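Local atomic coordinates of bromo domain-containing protein (PDB entry 5KO4), a protein that is of unknown function but carries a bromodomain, the helical module that in other proteins recognises acetylated lysine, so it probably reads acetyl-lysine marks. Residues S6-C11 with A52-Y57; A64-M69 with D99-E104; L71-C76 with R92-M97. All blocks are in the same frame, centred on the assembly; numbering follows the deposited sequence. Where two conformers were deposited one is given.

Overall arrangement
Four longer helices build this bromodomain, and the three contacts sample how they pack. Interaction 1 sets the start of helix 8-21 against the end of helix 47-55. Interactions 2 and 3 both join helix 62-80 to the antiparallel helix 85-104, with centres about 11 Å apart, so they are successive sites along one interface. Along the chain interaction 1 closes first, and then interaction 2 encloses interaction 3. The centres of interactions 1 and 2 lie about 12 Å apart, and the two interactions are joined by the Arg-53 to Asp-68 salt bridge, whereas interactions 1 and 3 do not touch. All four helices of the bundle are thereby linked.

Interaction 1 (S6-C11 with A52-Y57); sequences SFYKQC and ARLTRY. With SO4 (sulfate ion), chain C.
Tyr-8 and Tyr-57 form a T-shaped (edge-to-face) pair: the edge of Tyr-57 turns toward the face of Tyr-8, the ring planes stand at 77°, and the centroids are 5.6 Å apart. CD1 of Tyr-57 is the nearest ring atom, 3.9 Å from CE2 of Tyr-8. The same CE2 lies 3.3 Å from the carbonyl oxygen of Leu-54, which sits at the rim of the Tyr-8 ring, close to its plane. Methyl CD2 of Leu-54 lies off the CD2/CE2 rim of the Tyr-8 ring, on the opposite side of its plane from Tyr-57 CD1, 3.8 Å from Tyr-8 CE2 and 3.9 Å from CB of Cys-11. Tyr-8 reaches this place with chi1 at -95°, well removed from a staggered value. Its hydroxyl is hydrogen-bonded to the carbonyl oxygen of Tyr-59, and Tyr-8 OH lies 3.1 Å from CA of Tyr-57.

The contact belongs to the bromodomain's helical bundle and joins two helix ends. Helix 47-55 stops in a Schellman motif: Tyr-57, with positive phi, is its C-prime residue, Glu-58 N pairs with Arg-53 O, and Tyr-57 N reaches Leu-54 O at 3.2 Å. The turn brings the CA of Tyr-57 beside Tyr-8 OH. On the opposing segment, Phe-7 is the N-cap of helix 8-21. A sulfate ion, probably from the crystallisation liquor, sits over this helix start, where Lys-9 N donates to its O4 at 2.9 Å with an angle of 170° at the hydrogen. Further out, Arg-53 forms a salt bridge with Asp-68 on helix 62-80.

Interaction 2 (A64-M69 with D99-E104); sequences AFINDM and DLFVTE
Phe-65 touches Phe-101 through CE2, 4.2 Å from CE1 of the opposing ring; the two rings meet obliquely through these atoms. The Phe-65 ring is steadied within its own helix, because CG of Met-69 lies 3.6 Å above its plane, displaced toward the rim. It also touches Cys-11 of helix 8-21 and Ile-50 of helix 47-55.

Ile-66 makes the central contact. Its CG1 stands 3.7 Å above the centroid of the Phe-101 ring and only 2° off the ring normal, a CH-pi contact over the centre of the face. A chi1 of -73° sets CG1 beside the backbone N and CG2 anti to it, which lays CG1 over the ring centre and brings CG2 to 3.8 Å from CE2 of Phe-101.

Met-69, one turn further on, meets the same ring from its edge, CB lying 4.1 Å from CZ of Phe-101 and near the ring plane. The chain then folds at chi2 and chi3, and Met-69 also touches Trp-47 and Ile-50. A single phenylalanine is thus received by three residues of one helix.

The segment axes approach to 12.2 Å and run at 173°, nearly antiparallel, a wide spacing bridged by the large ring. This is the packing of the last two helices in the bromodomain's left-handed four-helix bundle.

Interaction 3 (L71-C76 with R92-M97); sequences LVVQNC and RIEIAM
Val-73 packs its two methyls against Ile-93 and Glu-94 of the facing helix, at the middle of the bromodomain's four-helix bundle. The two segments are antiparallel, with axes 10.0 Å apart at closest approach and N-to-C directions at 155°. Their nearest CA atoms, those of Val-73 and Glu-94, are separated by 6.6 Å.

The contact between the segments is mostly apolar, and no hydrogen bond crosses it. CG1 of Val-73 meets CG2 of Ile-93 at 4.2 Å, while its other methyl, CG2, meets Glu-94. A chi1 of -59° gives this split, setting CG1 against Ile-93 and CG2 against Glu-94. Met-97 was deposited in two conformers; in one of them CE comes 4.0 Å from Val-73 CG2, a contact that remains doubtful because it depends on which copy is taken. Behind this layer, Ile-93 and Met-97 both pack on Val-18 of helix 8-21, and Ile-93 also touches Trp-47 of helix 47-55, so the site joins up with the rest of the bundle core.

Helix 62-80 has polar ties of its own beyond the contact. Cys-76 O accepts a bond from ND2 of Asn-80, whose place in the sequence probably matches that of the asparagine that grips acetyl-lysine in canonical bromodomains.

Glu-94 has both an apolar and a polar part. Its extended chain runs obliquely across Val-73, with CG 3.9 Å from Val-73 CG2, and carries OE1 on to a hydrogen bond with the hydroxyl of Tyr-77.

Interaction 1 (S6-C11 with A52-Y57)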
# COMPACT_ATOMS: atom_id res chain seq x y z
N SER A 6 18.02 -20.62 24.29
CA SER A 6 17.58 -20.84 22.92
C SER A 6 16.44 -19.89 22.55
O SER A 6 15.74 -19.38 23.42
CB SER A 6 17.15 -22.28 22.71
OG SER A 6 16.11 -22.66 23.59
N PHE A 7 16.29 -19.61 21.26
CA PHE A 7 15.30 -18.62 20.85
C PHE A 7 14.73 -18.83 19.43
O PHE A 7 13.72 -18.22 19.13
CB PHE A 7 15.91 -17.22 20.94
CG PHE A 7 17.10 -17.00 20.04
CD1 PHE A 7 18.37 -17.38 20.44
CD2 PHE A 7 16.96 -16.38 18.81
CE1 PHE A 7 19.47 -17.17 19.60
CE2 PHE A 7 18.05 -16.18 17.98
CZ PHE A 7 19.29 -16.60 18.37
N TYR A 8 15.35 -19.64 18.55
CA TYR A 8 14.84 -19.74 17.17
C TYR A 8 13.40 -20.27 17.11
O TYR A 8 12.61 -19.78 16.30
CB TYR A 8 15.74 -20.63 16.31
CG TYR A 8 16.76 -19.83 15.54
CD1 TYR A 8 17.85 -19.26 16.18
CD2 TYR A 8 16.58 -19.56 14.19
CE1 TYR A 8 18.79 -18.50 15.47
CE2 TYR A 8 17.50 -18.78 13.48
CZ TYR A 8 18.59 -18.24 14.13
OH TYR A 8 19.47 -17.47 13.40
N LYS A 9 13.08 -21.27 17.92
CA LYS A 9 11.74 -21.82 17.94
C LYS A 9 10.71 -20.72 18.21
O LYS A 9 9.70 -20.64 17.52
CB LYS A 9 11.64 -22.92 19.02
CG LYS A 9 10.26 -23.54 19.14
CD LYS A 9 10.25 -24.64 20.18
CE LYS A 9 8.85 -25.14 20.45
NZ LYS A 9 8.86 -26.29 21.39
N GLN A 10 11.00 -19.85 19.18
CA GLN A 10 10.07 -18.79 19.56
C GLN A 10 10.03 -17.70 18.49
O GLN A 10 8.96 -17.18 18.19
CB GLN A 10 10.44 -18.19 20.91
CG GLN A 10 10.18 -19.15 22.09
CD GLN A 10 11.18 -20.28 22.17
OE1 GLN A 10 12.35 -20.11 21.85
NE2 GLN A 10 10.76 -21.45 22.61
N CYS A 11 11.17 -17.37 17.88
CA CYS A 11 11.15 -16.35 16.84
C CYS A 11 10.35 -16.83 15.65
O CYS A 11 9.56 -16.07 15.08
CB CYS A 11 12.57 -15.98 16.43
SG CYS A 11 13.52 -15.15 17.73
N ALA A 52 13.61 -15.43 5.61
CA ALA A 52 14.85 -15.90 4.96
C ALA A 52 16.05 -15.80 5.91
O ALA A 52 16.91 -16.68 5.94
CB ALA A 52 15.11 -15.10 3.70
N ARG A 53 16.09 -14.75 6.74
CA ARG A 53 17.16 -14.58 7.70
C ARG A 53 17.10 -15.65 8.78
O ARG A 53 18.15 -16.11 9.22
CB ARG A 53 17.10 -13.17 8.30
CG ARG A 53 17.52 -12.16 7.27
CD ARG A 53 17.48 -10.74 7.73
NE ARG A 53 18.10 -9.89 6.71
CZ ARG A 53 18.32 -8.59 6.84
NH1 ARG A 53 17.98 -7.95 7.95
NH2 ARG A 53 18.94 -7.92 5.87
N LEU A 54 15.88 -16.06 9.21
CA LEU A 54 15.76 -17.16 10.17
C LEU A 54 16.30 -18.44 9.55
O LEU A 54 17.08 -19.16 10.18
CB LEU A 54 14.31 -17.39 10.61
CG LEU A 54 13.76 -16.44 11.65
CD1 LEU A 54 12.26 -16.64 11.78
CD2 LEU A 54 14.39 -16.67 13.00
N THR A 55 15.90 -18.73 8.31
CA THR A 55 16.35 -19.91 7.59
C THR A 55 17.88 -19.91 7.43
O THR A 55 18.51 -20.94 7.58
CB THR A 55 15.67 -19.98 6.22
OG1 THR A 55 14.26 -20.03 6.43
CG2 THR A 55 16.11 -21.21 5.40
N ARG A 56 18.47 -18.74 7.17
CA ARG A 56 19.90 -18.66 6.93
C ARG A 56 20.73 -18.44 8.21
O ARG A 56 21.94 -18.18 8.12
CB ARG A 56 20.16 -17.53 5.95
CG ARG A 56 19.58 -17.81 4.58
CD ARG A 56 19.69 -16.58 3.73
NE ARG A 56 19.22 -16.79 2.36
CZ ARG A 56 19.93 -17.40 1.41
NH1 ARG A 56 21.12 -17.91 1.68
NH2 ARG A 56 19.43 -17.51 0.18
N TYR A 57 20.10 -18.60 9.40
CA TYR A 57 20.74 -18.42 10.71
C TYR A 57 21.44 -17.06 10.84
O TYR A 57 22.48 -16.97 11.50
CB TYR A 57 21.79 -19.51 10.98
CG TYR A 57 21.26 -20.90 11.19
CD1 TYR A 57 20.30 -21.17 12.16
CD2 TYR A 57 21.88 -21.99 10.59
CE1 TYR A 57 19.89 -22.47 12.43
CE2 TYR A 57 21.51 -23.29 10.88
CZ TYR A 57 20.51 -23.53 11.80
OH TYR A 57 20.13 -24.81 12.08
S SO4 C . 15.68 -23.93 19.30
O1 SO4 C . 15.77 -24.59 20.62
O2 SO4 C . 14.79 -24.76 18.48
O3 SO4 C . 17.00 -23.83 18.73
O4 SO4 C . 15.12 -22.57 19.47

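Interaction 2 (A64-M69 with D99-E104)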
# COMPACT_ATOMS: atom_id res chain seq x y z
N ALA A 64 18.43 -9.23 17.74
CA ALA A 64 18.59 -8.92 16.33
C ALA A 64 17.31 -9.23 15.55
O ALA A 64 16.92 -8.46 14.66
CB ALA A 64 19.75 -9.70 15.75
N PHE A 65 16.61 -10.31 15.91
CA PHE A 65 15.32 -10.64 15.30
C PHE A 65 14.28 -9.57 15.68
O PHE A 65 13.58 -9.05 14.81
CB PHE A 65 14.88 -12.03 15.77
CG PHE A 65 13.45 -12.36 15.45
CD1 PHE A 65 13.09 -12.78 14.18
CD2 PHE A 65 12.47 -12.25 16.41
CE1 PHE A 65 11.76 -13.09 13.88
CE2 PHE A 65 11.15 -12.61 16.13
CZ PHE A 65 10.81 -13.03 14.87
N ILE A 66 14.24 -9.20 16.97
CA ILE A 66 13.32 -8.17 17.46
C ILE A 66 13.56 -6.86 16.71
O ILE A 66 12.60 -6.21 16.31
CB ILE A 66 13.48 -7.98 19.00
CG1 ILE A 66 12.86 -9.21 19.74
CG2 ILE A 66 12.84 -6.67 19.47
CD1 ILE A 66 13.31 -9.33 21.17
N ASN A 67 14.82 -6.48 16.51
CA ASN A 67 15.13 -5.26 15.79
C ASN A 67 14.51 -5.26 14.40
O ASN A 67 13.93 -4.26 13.99
CB ASN A 67 16.62 -5.09 15.66
CG ASN A 67 17.28 -4.69 16.94
OD1 ASN A 67 16.63 -4.33 17.92
ND2 ASN A 67 18.54 -4.94 17.02
N ASP A 68 14.65 -6.36 13.65
CA ASP A 68 14.10 -6.39 12.29
C ASP A 68 12.56 -6.38 12.29
O ASP A 68 11.95 -5.72 11.45
CB ASP A 68 14.60 -7.60 11.51
CG ASP A 68 16.02 -7.48 11.04
OD1 ASP A 68 16.62 -6.39 11.20
OD2 ASP A 68 16.56 -8.49 10.53
N MET A 69 11.94 -7.08 13.26
CA MET A 69 10.49 -7.07 13.36
C MET A 69 9.97 -5.67 13.67
O MET A 69 9.01 -5.21 13.03
CB MET A 69 10.05 -8.03 14.46
CG MET A 69 10.36 -9.50 14.15
SD MET A 69 9.26 -10.19 12.89
CE MET A 69 7.78 -10.40 13.84
N ASP A 99 3.71 -8.26 22.90
CA ASP A 99 3.10 -9.12 23.92
C ASP A 99 3.76 -10.48 23.97
O ASP A 99 3.76 -11.12 25.03
CB ASP A 99 1.61 -9.34 23.61
CG ASP A 99 0.69 -8.15 23.80
OD1 ASP A 99 1.13 -7.15 24.42
OD2 ASP A 99 -0.45 -8.21 23.31
N LEU A 100 4.24 -10.97 22.82
CA LEU A 100 4.88 -12.28 22.74
C LEU A 100 6.37 -12.21 23.08
O LEU A 100 6.85 -13.12 23.74
CB LEU A 100 4.69 -12.87 21.35
CG LEU A 100 3.24 -13.10 20.95
CD1 LEU A 100 3.14 -13.58 19.51
CD2 LEU A 100 2.55 -14.08 21.88
N PHE A 101 7.09 -11.12 22.73
CA PHE A 101 8.52 -11.03 23.07
C PHE A 101 8.72 -11.11 24.58
O PHE A 101 9.68 -11.73 25.02
CB PHE A 101 9.16 -9.74 22.59
CG PHE A 101 9.12 -9.41 21.13
CD1 PHE A 101 9.18 -10.41 20.17
CD2 PHE A 101 9.16 -8.10 20.70
CE1 PHE A 101 9.17 -10.09 18.81
CE2 PHE A 101 9.21 -7.78 19.35
CZ PHE A 101 9.21 -8.78 18.41
N VAL A 102 7.91 -10.37 25.35
CA VAL A 102 8.04 -10.33 26.82
C VAL A 102 7.86 -11.72 27.40
O VAL A 102 8.60 -12.11 28.30
CB VAL A 102 7.04 -9.35 27.50
CG1 VAL A 102 7.40 -7.91 27.23
CG2 VAL A 102 5.59 -9.64 27.10
N THR A 103 6.86 -12.44 26.90
CA THR A 103 6.46 -13.75 27.38
C THR A 103 7.41 -14.88 26.92
O THR A 103 7.67 -15.79 27.69
CB THR A 103 5.04 -14.03 26.88
OG1 THR A 103 4.26 -12.84 27.02
CG2 THR A 103 4.37 -15.16 27.64
N GLU A 104 7.85 -14.86 25.64
CA GLU A 104 8.62 -15.95 25.02
C GLU A 104 10.12 -15.71 24.95
O GLU A 104 10.87 -16.68 24.93
CB GLU A 104 8.14 -16.17 23.59
CG GLU A 104 6.72 -16.62 23.49
CD GLU A 104 6.36 -17.02 22.09
OE1 GLU A 104 6.95 -18.00 21.57
OE2 GLU A 104 5.59 -16.27 21.45

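Interaction 3 (L71-C76 with R92-M97)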
# COMPACT_ATOMS: atom_id res chain seq x y z
N LEU A 71 11.46 -2.92 12.98
CA LEU A 71 11.75 -2.07 11.82
C LEU A 71 10.62 -2.10 10.77
O LEU A 71 10.30 -1.07 10.16
CB LEU A 71 13.06 -2.55 11.20
CG LEU A 71 13.56 -1.84 9.98
CD1 LEU A 71 13.74 -0.33 10.24
CD2 LEU A 71 14.85 -2.47 9.51
N VAL A 72 9.98 -3.26 10.58
CA VAL A 72 8.89 -3.34 9.60
C VAL A 72 7.79 -2.36 9.98
O VAL A 72 7.28 -1.60 9.14
CB VAL A 72 8.32 -4.76 9.51
CG1 VAL A 72 7.12 -4.81 8.57
CG2 VAL A 72 9.38 -5.76 9.05
N VAL A 73 7.40 -2.39 11.25
CA VAL A 73 6.28 -1.56 11.68
C VAL A 73 6.70 -0.08 11.78
O VAL A 73 5.92 0.79 11.37
CB VAL A 73 5.59 -2.07 12.97
CG1 VAL A 73 5.06 -3.49 12.76
CG2 VAL A 73 6.50 -2.02 14.19
N GLN A 74 7.92 0.22 12.25
CA GLN A 74 8.35 1.61 12.29
C GLN A 74 8.48 2.19 10.87
O GLN A 74 8.12 3.35 10.65
CB GLN A 74 9.67 1.77 13.04
CG GLN A 74 10.01 3.24 13.34
CD GLN A 74 8.94 3.91 14.16
OE1 GLN A 74 8.51 3.40 15.21
NE2 GLN A 74 8.45 5.07 13.72
N ASN A 75 8.90 1.38 9.89
CA ASN A 75 8.95 1.87 8.51
C ASN A 75 7.55 2.20 8.02
O ASN A 75 7.36 3.21 7.33
CB ASN A 75 9.58 0.84 7.59
CG ASN A 75 11.07 0.76 7.72
OD1 ASN A 75 11.73 1.64 8.30
ND2 ASN A 75 11.65 -0.29 7.14
N CYS A 76 6.56 1.42 8.41
CA CYS A 76 5.18 1.73 8.06
C CYS A 76 4.78 3.08 8.63
O CYS A 76 4.19 3.90 7.92
CB CYS A 76 4.25 0.64 8.54
SG CYS A 76 2.49 0.98 8.24
N ARG A 92 -1.45 -3.03 15.35
CA ARG A 92 -1.99 -4.26 15.94
C ARG A 92 -0.93 -5.36 15.91
O ARG A 92 -0.82 -6.14 16.85
CB ARG A 92 -3.24 -4.75 15.20
CG ARG A 92 -4.45 -3.81 15.27
CD ARG A 92 -4.72 -3.20 16.64
NE ARG A 92 -4.92 -4.23 17.68
CZ ARG A 92 -5.14 -3.95 18.96
NH1 ARG A 92 -5.21 -2.69 19.38
NH2 ARG A 92 -5.30 -4.94 19.84
N ILE A 93 -0.13 -5.41 14.84
CA ILE A 93 0.95 -6.38 14.71
C ILE A 93 2.05 -6.07 15.73
O ILE A 93 2.56 -7.00 16.36
CB ILE A 93 1.47 -6.38 13.26
CG1 ILE A 93 0.44 -7.06 12.35
CG2 ILE A 93 2.85 -7.08 13.15
CD1 ILE A 93 0.67 -6.86 10.87
N GLU A 94 2.38 -4.79 15.93
CA GLU A 94 3.39 -4.41 16.91
C GLU A 94 2.95 -4.82 18.31
O GLU A 94 3.74 -5.33 19.10
CB GLU A 94 3.65 -2.90 16.86
CG GLU A 94 4.85 -2.51 17.72
CD GLU A 94 5.15 -1.03 17.79
OE1 GLU A 94 4.48 -0.26 17.08
OE2 GLU A 94 6.00 -0.65 18.61
N ILE A 95 1.67 -4.59 18.63
CA ILE A 95 1.11 -4.95 19.92
C ILE A 95 1.26 -6.44 20.12
O ILE A 95 1.71 -6.87 21.17
CB ILE A 95 -0.37 -4.49 20.01
CG1 ILE A 95 -0.44 -2.97 20.13
CG2 ILE A 95 -1.07 -5.16 21.19
CD1 ILE A 95 -1.74 -2.39 19.85
N ALA A 96 0.92 -7.23 19.10
CA ALA A 96 1.04 -8.67 19.20
C ALA A 96 2.45 -9.12 19.40
O ALA A 96 2.72 -9.91 20.31
CB ALA A 96 0.48 -9.34 17.96
N MET A 97 3.37 -8.68 18.57
CA MET A 97 4.73 -9.20 18.73
C MET A 97 5.36 -8.71 20.07
O MET A 97 6.01 -9.51 20.72
CB MET A 97 5.60 -8.85 17.52
CG MET A 97 5.91 -7.41 17.38
SD MET A 97 6.44 -6.99 15.69
CE MET A 97 7.22 -5.52 16.01